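Local coordinates for protein methylenetetrahydrofolate--tRNA-(uracil-5-)-methyltransferase TrmFO (Thermus thermophilus, PDB 3G5S) that binds FAD and probably catalyses the folate-dependent methylation of uridine 54 in tRNAs to 5-methyluridine, at residues Asp151-Tyr156 / Ala315-Gly320; Gly376-Tyr381 / Trp397-Pro402; Asp83-Pro88 / Arg97-Gly102. All coordinates share one frame; numbering follows the deposited sequence.

Contact 1. Residues Asp151-Tyr156 / Ala315-Gly320. With GSH (glutathione), chain C; EDO (1,2-ethanediol), chain F.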
loop_
_atom_site.group_PDB
_atom_site.type_symbol
_atom_site.label_atom_id
_atom_site.label_comp_id
_atom_site.label_asym_id
_atom_site.label_seq_id
_atom_site.Cartn_x
_atom_site.Cartn_y
_atom_site.Cartn_z
ATOM N N ASP A 151 2.361 10.410 18.635
ATOM C CA ASP A 151 1.253 11.017 17.901
ATOM C C ASP A 151 1.565 11.193 16.423
ATOM O O ASP A 151 0.682 11.069 15.575
ATOM C CB ASP A 151 0.921 12.394 18.482
ATOM C CG ASP A 151 0.259 12.320 19.842
ATOM O OD1 ASP A 151 -0.034 11.204 20.310
ATOM O OD2 ASP A 151 0.027 13.389 20.444
ATOM N N HIS A 152 2.818 11.509 16.117
ATOM C CA HIS A 152 3.190 11.838 14.746
ATOM C C HIS A 152 3.384 10.623 13.856
ATOM O O HIS A 152 3.613 10.773 12.658
ATOM C CB HIS A 152 4.446 12.712 14.721
ATOM C CG HIS A 152 4.220 14.103 15.224
ATOM N ND1 HIS A 152 4.656 14.527 16.460
ATOM C CD2 HIS A 152 3.593 15.161 14.660
ATOM C CE1 HIS A 152 4.313 15.793 16.632
ATOM N NE2 HIS A 152 3.668 16.200 15.555
ATOM N N PHE A 153 3.282 9.431 14.435
ATOM C CA PHE A 153 3.551 8.212 13.683
ATOM C C PHE A 153 2.299 7.423 13.303
ATOM O O PHE A 153 2.393 6.311 12.792
ATOM C CB PHE A 153 4.591 7.354 14.405
ATOM C CG PHE A 153 5.911 8.049 14.568
ATOM C CD1 PHE A 153 6.583 8.552 13.465
ATOM C CD2 PHE A 153 6.461 8.239 15.821
ATOM C CE1 PHE A 153 7.796 9.207 13.612
ATOM C CE2 PHE A 153 7.670 8.893 15.975
ATOM C CZ PHE A 153 8.334 9.379 14.872
ATOM N N LEU A 154 1.139 8.033 13.511
ATOM C CA LEU A 154 -0.123 7.514 13.013
ATOM C C LEU A 154 -0.834 8.636 12.268
ATOM O O LEU A 154 -0.928 9.754 12.771
ATOM C CB LEU A 154 -0.995 6.973 14.149
ATOM C CG LEU A 154 -2.364 6.420 13.750
ATOM C CD1 LEU A 154 -2.799 5.293 14.673
ATOM C CD2 LEU A 154 -3.416 7.529 13.726
ATOM N N ALA A 155 -1.296 8.341 11.058
ATOM C CA ALA A 155 -2.032 9.294 10.246
ATOM C C ALA A 155 -3.478 8.845 10.111
ATOM O O ALA A 155 -3.778 7.653 10.222
ATOM C CB ALA A 155 -1.381 9.428 8.879
ATOM N N TYR A 156 -4.367 9.808 9.862
ATOM C CA TYR A 156 -5.792 9.534 9.704
ATOM C C TYR A 156 -6.262 9.652 8.258
ATOM O O TYR A 156 -7.394 9.289 7.948
ATOM C CB TYR A 156 -6.625 10.462 10.588
ATOM C CG TYR A 156 -6.475 10.178 12.061
ATOM C CD1 TYR A 156 -7.075 9.069 12.637
ATOM C CD2 TYR A 156 -5.726 11.014 12.873
ATOM C CE1 TYR A 156 -6.933 8.801 13.988
ATOM C CE2 TYR A 156 -5.580 10.757 14.222
ATOM C CZ TYR A 156 -6.186 9.648 14.774
ATOM O OH TYR A 156 -6.040 9.393 16.119
ATOM N N ALA A 315 5.206 3.129 8.756
ATOM C CA ALA A 315 5.903 1.853 8.719
ATOM C C ALA A 315 7.426 1.998 8.759
ATOM O O ALA A 315 8.083 1.290 9.514
ATOM C CB ALA A 315 5.451 1.010 7.533
ATOM N N PRO A 316 8.007 2.924 7.970
ATOM C CA PRO A 316 9.472 2.967 8.010
ATOM C C PRO A 316 10.019 3.333 9.389
ATOM O O PRO A 316 11.105 2.878 9.751
ATOM C CB PRO A 316 9.825 4.045 6.977
ATOM C CG PRO A 316 8.664 4.082 6.054
ATOM C CD PRO A 316 7.454 3.739 6.873
ATOM N N ARG A 317 9.280 4.128 10.153
ATOM C CA ARG A 317 9.733 4.488 11.492
ATOM C C ARG A 317 9.461 3.398 12.524
ATOM O O ARG A 317 10.183 3.298 13.506
ATOM C CB ARG A 317 9.073 5.788 11.948
ATOM C CG ARG A 317 9.514 7.026 11.181
ATOM C CD ARG A 317 11.029 7.240 11.231
ATOM N NE ARG A 317 11.543 7.426 12.585
ATOM C CZ ARG A 317 11.604 8.596 13.209
ATOM N NH1 ARG A 317 11.171 9.695 12.606
ATOM N NH2 ARG A 317 12.091 8.666 14.442
ATOM N N LEU A 318 8.419 2.598 12.314
ATOM C CA LEU A 318 7.926 1.697 13.359
ATOM C C LEU A 318 8.120 0.205 13.119
ATOM O O LEU A 318 8.192 -0.550 14.084
ATOM C CB LEU A 318 6.446 1.938 13.620
ATOM C CG LEU A 318 6.062 3.314 14.157
ATOM C CD1 LEU A 318 4.563 3.375 14.400
ATOM C CD2 LEU A 318 6.840 3.681 15.423
ATOM N N LEU A 319 8.143 -0.219 11.853
ATOM C CA LEU A 319 8.086 -1.640 11.502
ATOM C C LEU A 319 9.325 -2.135 10.773
ATOM O O LEU A 319 9.911 -1.423 9.958
ATOM C CB LEU A 319 6.868 -1.926 10.610
ATOM C CG LEU A 319 5.493 -1.530 11.153
ATOM C CD1 LEU A 319 4.404 -1.805 10.124
ATOM C CD2 LEU A 319 5.185 -2.255 12.455
ATOM N N GLY A 320 9.702 -3.379 11.049
ATOM C CA GLY A 320 10.666 -4.074 10.220
ATOM C C GLY A 320 9.992 -4.720 9.019
ATOM O O GLY A 320 8.763 -4.756 8.922
HETATM N N1 GSH C . -0.773 11.365 5.317
HETATM C CA1 GSH C . 0.322 11.670 6.218
HETATM C C1 GSH C . -0.088 12.584 7.363
HETATM O O11 GSH C . -1.436 12.907 7.510
HETATM O O12 GSH C . 0.667 12.766 8.261
HETATM C CB1 GSH C . 1.590 12.145 5.513
HETATM C CG1 GSH C . 1.682 13.621 5.143
HETATM C CD1 GSH C . 0.777 14.149 4.033
HETATM O OE1 GSH C . -0.132 13.520 3.593
HETATM N N2 GSH C . 1.082 15.452 3.512
HETATM C CA2 GSH C . 0.356 15.979 2.400
HETATM C C2 GSH C . 1.175 15.965 1.113
HETATM O O2 GSH C . 1.929 16.848 0.876
HETATM C CB2 GSH C . -0.103 17.376 2.785
HETATM S SG2 GSH C . -1.247 18.195 1.655
HETATM N N3 GSH C . 0.676 15.139 0.031
HETATM C CA3 GSH C . 1.305 15.218 -1.270
HETATM C C3 GSH C . 2.657 14.525 -1.355
HETATM O O31 GSH C . 3.542 14.934 -2.040
HETATM O O32 GSH C . 2.899 13.565 -0.392
HETATM C C1 EDO F . 2.429 8.557 8.437
HETATM O O1 EDO F . 3.019 9.533 7.575
HETATM C C2 EDO F . 2.354 9.146 9.839
HETATM O O2 EDO F . 3.685 9.414 10.287
#
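F153 reaches out from the loop that leads into strand 154-155 and meets R317 and L318 on the short helix 315-318. The tight part of the contact is the F153 ring against the R317 chain, where the ring carbon CE1 comes within 3.7 Å of R317 CG. With its CG turned away from the carbonyl carbon (chi1 -61°), F153 holds the ring out against the side of the helix. L318 is a slacker apolar neighbour, its CD1 4.0 Å from CB of F153; its side chain also rests on L313.

The solvent side belongs to the exposed end of R317. Its chain bends at chi2 and chi3 and folds back, so that NH1 arrives beside the ring edge, 3.6 Å from CE1 of F153. The ring rim is in turn set over one face of the guanidinium, the two planes standing 70° apart. A bound 1,2-ethanediol, probably from the crystallisation liquor, donates from O2 to H152 O (2.7 Å). An alanine in place of F153 would probably leave the R317 side chain without its aromatic support and open a gap beside its methylenes.

The contact lies at the end of the antiparallel pairing of strands 154-155 and 309-313, where F153 and N314 bond through their backbones. Two residues on, A155 CB lies 3.7 Å from C1 of the glutathione. Because NH1 lies near the ring plane rather than over its face, the geometry is not that of a cation-pi pair; dispersion and apolar burial probably provide most of the attraction, leaving the arginine charge at the protein surface.

Contact 2. Residues Gly376-Tyr381 / Trp397-Pro402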
loop_
_atom_site.group_PDB
_atom_site.type_symbol
_atom_site.label_atom_id
_atom_site.label_comp_id
_atom_site.label_asym_id
_atom_site.label_seq_id
_atom_site.Cartn_x
_atom_site.Cartn_y
_atom_site.Cartn_z
ATOM N N GLY A 376 7.729 -9.560 -0.954
ATOM C CA GLY A 376 9.004 -9.115 -0.432
ATOM C C GLY A 376 9.301 -7.669 -0.779
ATOM O O GLY A 376 9.760 -6.893 0.055
ATOM N N GLY A 377 9.051 -7.296 -2.027
ATOM C CA GLY A 377 9.261 -5.917 -2.417
ATOM C C GLY A 377 8.375 -4.980 -1.616
ATOM O O GLY A 377 8.807 -3.905 -1.205
ATOM N N LEU A 378 7.131 -5.378 -1.393
ATOM C CA LEU A 378 6.198 -4.543 -0.660
ATOM C C LEU A 378 6.645 -4.324 0.796
ATOM O O LEU A 378 6.707 -3.186 1.260
ATOM C CB LEU A 378 4.825 -5.174 -0.717
ATOM C CG LEU A 378 3.688 -4.388 -0.083
ATOM C CD1 LEU A 378 3.523 -3.010 -0.705
ATOM C CD2 LEU A 378 2.413 -5.190 -0.186
ATOM N N VAL A 379 6.963 -5.399 1.514
ATOM C CA VAL A 379 7.309 -5.234 2.921
ATOM C C VAL A 379 8.674 -4.591 3.107
ATOM O O VAL A 379 8.903 -3.880 4.089
ATOM C CB VAL A 379 7.155 -6.536 3.746
ATOM C CG1 VAL A 379 5.719 -7.014 3.674
ATOM C CG2 VAL A 379 8.141 -7.615 3.299
ATOM N N ARG A 380 9.579 -4.822 2.163
ATOM C CA ARG A 380 10.876 -4.182 2.248
ATOM C C ARG A 380 10.756 -2.670 1.989
ATOM O O ARG A 380 11.468 -1.879 2.607
ATOM C CB ARG A 380 11.925 -4.920 1.396
ATOM C CG ARG A 380 12.197 -6.324 1.936
ATOM C CD ARG A 380 13.109 -7.165 1.063
ATOM N NE ARG A 380 13.156 -8.539 1.559
ATOM C CZ ARG A 380 13.958 -8.968 2.531
ATOM N NH1 ARG A 380 14.826 -8.137 3.097
ATOM N NH2 ARG A 380 13.908 -10.236 2.922
ATOM N N TYR A 381 9.819 -2.274 1.126
ATOM C CA TYR A 381 9.487 -0.861 0.941
ATOM C C TYR A 381 8.922 -0.261 2.241
ATOM O O TYR A 381 9.349 0.813 2.671
ATOM C CB TYR A 381 8.501 -0.665 -0.223
ATOM C CG TYR A 381 8.107 0.778 -0.442
ATOM C CD1 TYR A 381 8.819 1.581 -1.319
ATOM C CD2 TYR A 381 7.023 1.338 0.223
ATOM C CE1 TYR A 381 8.472 2.903 -1.531
ATOM C CE2 TYR A 381 6.670 2.670 0.030
ATOM C CZ TYR A 381 7.398 3.445 -0.861
ATOM O OH TYR A 381 7.080 4.770 -1.097
ATOM N N TRP A 397 5.304 -2.654 -10.023
ATOM C CA TRP A 397 6.584 -3.157 -10.493
ATOM C C TRP A 397 7.797 -2.358 -10.027
ATOM O O TRP A 397 8.913 -2.844 -10.119
ATOM C CB TRP A 397 6.589 -3.292 -12.015
ATOM C CG TRP A 397 5.672 -4.352 -12.528
ATOM C CD1 TRP A 397 4.630 -4.182 -13.391
ATOM C CD2 TRP A 397 5.739 -5.762 -12.251
ATOM N NE1 TRP A 397 4.039 -5.392 -13.666
ATOM C CE2 TRP A 397 4.700 -6.377 -12.980
ATOM C CE3 TRP A 397 6.568 -6.557 -11.453
ATOM C CZ2 TRP A 397 4.474 -7.759 -12.935
ATOM C CZ3 TRP A 397 6.342 -7.929 -11.411
ATOM C CH2 TRP A 397 5.306 -8.513 -12.146
ATOM N N GLY A 398 7.596 -1.142 -9.524
ATOM C CA GLY A 398 8.707 -0.382 -8.978
ATOM C C GLY A 398 9.311 -0.967 -7.708
ATOM O O GLY A 398 10.427 -0.606 -7.332
ATOM N N LEU A 399 8.587 -1.881 -7.062
ATOM C CA LEU A 399 8.994 -2.438 -5.772
ATOM C C LEU A 399 10.060 -3.520 -5.879
ATOM O O LEU A 399 10.698 -3.849 -4.886
ATOM C CB LEU A 399 7.783 -3.028 -5.057
ATOM C CG LEU A 399 6.705 -2.028 -4.667
ATOM C CD1 LEU A 399 5.498 -2.756 -4.128
ATOM C CD2 LEU A 399 7.209 -1.000 -3.662
ATOM N N VAL A 400 10.223 -4.106 -7.063
ATOM C CA VAL A 400 11.174 -5.201 -7.262
ATOM C C VAL A 400 12.317 -4.730 -8.159
ATOM O O VAL A 400 12.205 -3.701 -8.821
ATOM C CB VAL A 400 10.493 -6.456 -7.862
ATOM C CG1 VAL A 400 9.379 -6.958 -6.941
ATOM C CG2 VAL A 400 9.967 -6.174 -9.266
ATOM N N PRO A 401 13.436 -5.472 -8.183
ATOM C CA PRO A 401 14.547 -5.023 -9.023
ATOM C C PRO A 401 14.161 -5.025 -10.490
ATOM O O PRO A 401 13.265 -5.757 -10.913
ATOM C CB PRO A 401 15.630 -6.075 -8.760
ATOM C CG PRO A 401 15.288 -6.631 -7.422
ATOM C CD PRO A 401 13.797 -6.656 -7.388
ATOM N N PRO A 402 14.852 -4.202 -11.278
ATOM C CA PRO A 402 14.622 -4.189 -12.719
ATOM C C PRO A 402 14.986 -5.533 -13.334
ATOM O O PRO A 402 15.729 -6.318 -12.744
ATOM C CB PRO A 402 15.602 -3.120 -13.222
ATOM C CG PRO A 402 16.171 -2.455 -12.020
ATOM C CD PRO A 402 16.029 -3.408 -10.889
HETATM O O HOH W 1 11.100 -2.980 -2.288
#
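G377 on helix 374-384, lacking a side chain, lets the loop around L399 come close to the helix backbone, a helix-to-loop contact in the buried interior of this FAD-binding protein of the MnmG family. The CA atoms of G377 and L399 approach to 4.8 Å, and G377 CA is 3.5 Å from L399 O. A side chain at G377 would point at the loop and run into L399 O, so the close approach depends on the bare backbone there.

The apolar interactions all centre on L399, whose isobutyl group is directed at the helix and divides its two methyls between neighbours. CD1 lies 4.0 Å from CD1 of L378, the two leucine side chains running alongside each other in the same direction. CD2 reaches the base of the Y381 side chain, 3.7 Å from its CB and about as near to CG and CD1, and these two side chains cross at about a right angle. In Y381, CG stands opposite the backbone N (chi1 179°), which carries the ring past this methyl toward M393 and E265. M393 also touches L378, while M374, one turn before L378, packs on L399 and V400.

The polar link is made through solvent. A water lies within hydrogen-bonding distance of both carbonyls, 2.7 Å from G377 O and 2.8 Å from L399 O.

Contact 3. Residues Asp83-Pro88 / Arg97-Gly102; sequences DLARVP and REEFSG
A85, the first residue to leave helical geometry after helix 77-84, brings its CA to within 5.5 Å of that of F100 in the first turn of helix 97-109. Its methyl points toward helix 97-109, with CB 3.8 Å from F100 N and 3.9 Å from E99 CB.

The F100 side chain takes part mainly through its CB, 4.2 Å from A85 CB. Its CG lies opposite the backbone N (chi1 174°), sending the ring along the helix 77-84 side, where it rests on V78 and A81; it also touches V95 and I49. The side chain of F100 is about 4 Å from that of L11, one of the residues predicted to bind FAD, so the contact lies near the predicted FAD-binding segment.

On the solvent side, E99 stretches out beyond CG and sets its carboxylate beside A85, with OE1 3.9 Å from A85 CA. A water joins the two segments here, donating to L84 O (3.0 Å) and to E99 OE1 (2.7 Å).

Chain reversal through strands 86-87 and 92-95 brings the two helices together. The small methyl permits close backbone approach, while the bridging water lets two acceptors, a helix-end carbonyl and a carboxylate, share one donor between them.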
loop_
_atom_site.group_PDB
_atom_site.type_symbol
_atom_site.label_atom_id
_atom_site.label_comp_id
_atom_site.label_asym_id
_atom_site.label_seq_id
_atom_site.Cartn_x
_atom_site.Cartn_y
_atom_site.Cartn_z
ATOM N N ASP A 83 -10.726 -17.777 -5.595
ATOM C CA ASP A 83 -10.770 -18.756 -6.676
ATOM C C ASP A 83 -12.122 -19.467 -6.724
ATOM O O ASP A 83 -12.633 -19.773 -7.802
ATOM C CB ASP A 83 -9.617 -19.755 -6.538
ATOM C CG ASP A 83 -8.274 -19.163 -6.945
ATOM O OD1 ASP A 83 -8.245 -18.248 -7.795
ATOM O OD2 ASP A 83 -7.233 -19.620 -6.435
ATOM N N LEU A 84 -12.708 -19.711 -5.554
ATOM C CA LEU A 84 -14.002 -20.373 -5.477
ATOM C C LEU A 84 -15.178 -19.431 -5.747
ATOM O O LEU A 84 -16.247 -19.875 -6.166
ATOM C CB LEU A 84 -14.170 -21.068 -4.124
ATOM C CG LEU A 84 -13.215 -22.236 -3.862
ATOM C CD1 LEU A 84 -13.265 -22.678 -2.402
ATOM C CD2 LEU A 84 -13.507 -23.406 -4.797
ATOM N N ALA A 85 -14.976 -18.138 -5.502
ATOM C CA ALA A 85 -16.038 -17.145 -5.651
ATOM C C ALA A 85 -15.858 -16.314 -6.915
ATOM O O ALA A 85 -16.533 -15.306 -7.108
ATOM C CB ALA A 85 -16.080 -16.233 -4.422
ATOM N N ARG A 86 -14.944 -16.747 -7.777
ATOM C CA ARG A 86 -14.611 -16.020 -8.997
ATOM C C ARG A 86 -15.835 -15.650 -9.835
ATOM O O ARG A 86 -16.686 -16.499 -10.085
ATOM C CB ARG A 86 -13.653 -16.865 -9.852
ATOM C CG ARG A 86 -13.257 -16.213 -11.153
ATOM C CD ARG A 86 -12.558 -17.197 -12.077
ATOM N NE ARG A 86 -11.169 -17.463 -11.710
ATOM C CZ ARG A 86 -10.153 -16.674 -12.041
ATOM N NH1 ARG A 86 -8.917 -16.995 -11.690
ATOM N NH2 ARG A 86 -10.383 -15.556 -12.712
ATOM N N VAL A 87 -15.910 -14.386 -10.261
ATOM C CA VAL A 87 -16.919 -13.920 -11.225
ATOM C C VAL A 87 -16.235 -13.137 -12.354
ATOM O O VAL A 87 -15.142 -12.615 -12.168
ATOM C CB VAL A 87 -17.997 -13.027 -10.559
ATOM C CG1 VAL A 87 -18.760 -13.806 -9.491
ATOM C CG2 VAL A 87 -17.364 -11.773 -9.975
ATOM N N PRO A 88 -16.874 -13.049 -13.533
ATOM C CA PRO A 88 -16.236 -12.372 -14.674
ATOM C C PRO A 88 -15.952 -10.879 -14.455
ATOM O O PRO A 88 -16.798 -10.166 -13.920
ATOM C CB PRO A 88 -17.260 -12.548 -15.804
ATOM C CG PRO A 88 -18.056 -13.742 -15.420
ATOM C CD PRO A 88 -18.131 -13.716 -13.920
ATOM N N ARG A 97 -18.960 -11.135 -3.573
ATOM C CA ARG A 97 -18.519 -10.670 -2.257
ATOM C C ARG A 97 -19.040 -11.547 -1.117
ATOM O O ARG A 97 -18.316 -11.846 -0.169
ATOM C CB ARG A 97 -18.942 -9.215 -2.028
ATOM C CG ARG A 97 -18.315 -8.179 -2.963
ATOM C CD ARG A 97 -18.978 -6.827 -2.713
ATOM N NE ARG A 97 -18.560 -5.764 -3.622
ATOM C CZ ARG A 97 -19.094 -5.550 -4.821
ATOM N NH1 ARG A 97 -20.055 -6.346 -5.273
ATOM N NH2 ARG A 97 -18.663 -4.547 -5.574
ATOM N N GLU A 98 -20.303 -11.949 -1.201
ATOM C CA GLU A 98 -20.907 -12.755 -0.148
ATOM C C GLU A 98 -20.344 -14.176 -0.105
ATOM O O GLU A 98 -20.138 -14.731 0.969
ATOM C CB GLU A 98 -22.434 -12.779 -0.294
ATOM C CG GLU A 98 -23.171 -13.473 0.844
ATOM C CD GLU A 98 -23.238 -14.981 0.677
ATOM O OE1 GLU A 98 -23.336 -15.447 -0.478
ATOM O OE2 GLU A 98 -23.200 -15.698 1.701
ATOM N N GLU A 99 -20.097 -14.773 -1.269
ATOM C CA GLU A 99 -19.501 -16.105 -1.301
ATOM C C GLU A 99 -18.061 -16.075 -0.795
ATOM O O GLU A 99 -17.598 -17.002 -0.128
ATOM C CB GLU A 99 -19.541 -16.681 -2.715
ATOM C CG GLU A 99 -20.913 -17.144 -3.160
ATOM C CD GLU A 99 -20.963 -17.485 -4.638
ATOM O OE1 GLU A 99 -19.884 -17.604 -5.262
ATOM O OE2 GLU A 99 -22.080 -17.632 -5.177
ATOM N N PHE A 100 -17.357 -14.995 -1.117
ATOM C CA PHE A 100 -15.991 -14.788 -0.670
ATOM C C PHE A 100 -15.917 -14.717 0.854
ATOM O O PHE A 100 -15.213 -15.505 1.489
ATOM C CB PHE A 100 -15.452 -13.509 -1.325
ATOM C CG PHE A 100 -14.093 -13.075 -0.847
ATOM C CD1 PHE A 100 -13.972 -12.109 0.139
ATOM C CD2 PHE A 100 -12.937 -13.584 -1.420
ATOM C CE1 PHE A 100 -12.733 -11.685 0.570
ATOM C CE2 PHE A 100 -11.699 -13.162 -0.996
ATOM C CZ PHE A 100 -11.593 -12.210 0.001
ATOM N N SER A 101 -16.659 -13.786 1.447
ATOM C CA SER A 101 -16.574 -13.606 2.893
ATOM C C SER A 101 -17.215 -14.776 3.632
ATOM O O SER A 101 -16.796 -15.120 4.737
ATOM C CB SER A 101 -17.205 -12.283 3.315
ATOM O OG SER A 101 -18.612 -12.349 3.201
ATOM N N GLY A 102 -18.224 -15.390 3.022
ATOM C CA GLY A 102 -18.872 -16.538 3.628
ATOM C C GLY A 102 -17.924 -17.709 3.799
ATOM O O GLY A 102 -17.879 -18.338 4.855
HETATM O O HOH W 2 -18.625 -19.774 -4.382
#

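Overall arrangement
From the N terminus, contact 3 comes first: it closes a short loop in which strands 86-87 and 92-95 connect helix 77-84 to helix 97-109. Contact 1 follows, closing a long excursion of 158 residues that includes the six-stranded antiparallel sheet, and joins the entrance of strand 154-155 to helix 315-318. Contact 2 closes last, bringing the loop before helix 409-429 back onto helix 374-384. All three are in series, with none nested or crossed. Contacts 1 and 2 are neighbours, their nearest atoms about 5 Å apart without touching, whereas contacts 1 and 3 lie on opposite sides of the chain's centre, 33 Å apart between centres.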